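Local coordinates for protein MupZ (Pseudomonas fluorescens, PDB 6FXD) that probably acts as an epoxide hydrolase in mupirocin biosynthesis, working with a Rieske oxygenase to build oxygen heterocycles, at residues A[114-117]-A[118-122]. Residues are numbered along the deposited sequence; the frame is centred on the assembly and turned at random.
Sequences DKLR and GPLAF
Leu116 O takes the backbone N-H of Leu120 at 2.9 Å, in a fairly straight bond (N-H...O angle 154°). Its donor is tilted 20° from the carbonyl plane. The same oxygen lies against apolar atoms of Pro119 and Leu120, three and four residues on: Leu120 CB is 3.3 Å from Leu116 O, and the CD of Pro119 approaches it at 3.5 Å. The proline's CG and CD also lie beside the carbonyl oxygen of Lys115, with CD 3.4 Å from Lys115 O. Proline has no N-H to offer, so its ring carbons, rather than a donor, face these two oxygens. A water bridges the backbone of the bend, donating to Asp114 O and accepting from Gly118 N, which are four residues apart. Ala121 N returns to Gly118 O in a type I beta turn, so the chain coils through consecutive turns in the connection between helix 110-113 and strand 126-135, the crossover that places this strand, outermost within the chain, parallel to strand 100-108. Leu116 and Leu120 are buried beneath the coil. Leu120 CG, anti to its own carbonyl carbon (chi1 -55°), brings CD1 to 3.9 Å from Leu116 CB. Both side chains rest on Val106 of strand 100-108 and on helix 78-94, Leu116 at Ala78 and Leu82, Leu120 at Leu85. Lys115 NZ pairs with Glu112. Arg117 leaves in another direction, its chain extended from CG to NE, and its NH2 forms a salt bridge with Glu129 of strand 126-135.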
loop_
_atom_site.group_PDB
_atom_site.type_symbol
_atom_site.label_atom_id
_atom_site.label_comp_id
_atom_site.label_asym_id
_atom_site.label_seq_id
_atom_site.Cartn_x
_atom_site.Cartn_y
_atom_site.Cartn_z
ATOM N N ASP A 114 -6.592 -4.701 -14.028
ATOM C CA ASP A 114 -6.487 -4.078 -15.345
ATOM C C ASP A 114 -6.173 -5.103 -16.431
ATOM O O ASP A 114 -6.608 -4.941 -17.575
ATOM C CB ASP A 114 -5.411 -2.984 -15.325
ATOM C CG ASP A 114 -5.855 -1.730 -14.580
ATOM O OD1 ASP A 114 -7.058 -1.591 -14.286
ATOM O OD2 ASP A 114 -4.989 -0.879 -14.285
ATOM N N LYS A 115 -5.422 -6.156 -16.095
ATOM C CA LYS A 115 -5.088 -7.201 -17.063
ATOM C C LYS A 115 -6.242 -8.157 -17.320
ATOM O O LYS A 115 -6.172 -8.935 -18.285
ATOM C CB LYS A 115 -3.861 -7.984 -16.589
ATOM C CG LYS A 115 -2.630 -7.119 -16.313
ATOM C CD LYS A 115 -1.536 -7.913 -15.593
ATOM C CE LYS A 115 -0.367 -7.004 -15.214
ATOM N NZ LYS A 115 0.716 -7.708 -14.464
ATOM N N LEU A 116 -7.296 -8.103 -16.504
ATOM C CA LEU A 116 -8.416 -9.026 -16.590
ATOM C C LEU A 116 -9.673 -8.418 -17.201
ATOM O O LEU A 116 -10.544 -9.176 -17.643
ATOM C CB LEU A 116 -8.758 -9.557 -15.184
ATOM C CG LEU A 116 -7.654 -10.345 -14.465
ATOM C CD1 LEU A 116 -8.027 -10.692 -13.033
ATOM C CD2 LEU A 116 -7.298 -11.607 -15.263
ATOM N N ARG A 117 -9.801 -7.082 -17.222
ATOM C CA ARG A 117 -11.061 -6.468 -17.641
ATOM C C ARG A 117 -11.395 -6.785 -19.095
ATOM O O ARG A 117 -12.570 -6.948 -19.446
ATOM C CB ARG A 117 -11.046 -4.960 -17.369
ATOM C CG ARG A 117 -11.015 -4.637 -15.879
ATOM C CD ARG A 117 -11.013 -3.143 -15.594
ATOM N NE ARG A 117 -10.978 -2.849 -14.157
ATOM C CZ ARG A 117 -12.049 -2.696 -13.376
ATOM N NH1 ARG A 117 -13.273 -2.796 -13.876
ATOM N NH2 ARG A 117 -11.894 -2.430 -12.084
ATOM N N GLY A 118 -10.383 -6.873 -19.952
ATOM C CA GLY A 118 -10.580 -7.236 -21.339
ATOM C C GLY A 118 -10.922 -8.707 -21.521
ATOM O O GLY A 118 -11.990 -9.051 -22.036
ATOM N N PRO A 119 -10.016 -9.603 -21.105
ATOM C CA PRO A 119 -10.275 -11.043 -21.280
ATOM C C PRO A 119 -11.540 -11.559 -20.613
ATOM O O PRO A 119 -12.144 -12.507 -21.132
ATOM C CB PRO A 119 -9.024 -11.704 -20.684
ATOM C CG PRO A 119 -7.979 -10.661 -20.692
ATOM C CD PRO A 119 -8.662 -9.343 -20.588
ATOM N N LEU A 120 -11.951 -11.003 -19.471
ATOM C CA LEU A 120 -13.107 -11.520 -18.751
ATOM C C LEU A 120 -14.393 -10.758 -19.047
ATOM O O LEU A 120 -15.416 -11.032 -18.412
ATOM C CB LEU A 120 -12.838 -11.521 -17.241
ATOM C CG LEU A 120 -11.583 -12.272 -16.799
ATOM C CD1 LEU A 120 -11.489 -12.292 -15.268
ATOM C CD2 LEU A 120 -11.593 -13.673 -17.360
ATOM N N ALA A 121 -14.366 -9.810 -19.985
ATOM C CA ALA A 121 -15.549 -8.984 -20.224
ATOM C C ALA A 121 -16.774 -9.840 -20.523
ATOM O O ALA A 121 -17.896 -9.496 -20.128
ATOM C CB ALA A 121 -15.280 -8.009 -21.370
ATOM N N PHE A 122 -16.576 -10.977 -21.198
ATOM C CA PHE A 122 -17.697 -11.837 -21.564
ATOM C C PHE A 122 -18.419 -12.409 -20.350
ATOM O O PHE A 122 -19.573 -12.835 -20.473
ATOM C CB PHE A 122 -17.231 -12.956 -22.499
ATOM C CG PHE A 122 -16.520 -14.088 -21.798
ATOM C CD1 PHE A 122 -15.168 -13.998 -21.499
ATOM C CD2 PHE A 122 -17.202 -15.249 -21.459
ATOM C CE1 PHE A 122 -14.514 -15.040 -20.867
ATOM C CE2 PHE A 122 -16.551 -16.300 -20.823
ATOM C CZ PHE A 122 -15.207 -16.198 -20.533
HETATM O O HOH W 1 -7.540 -6.064 -19.853
#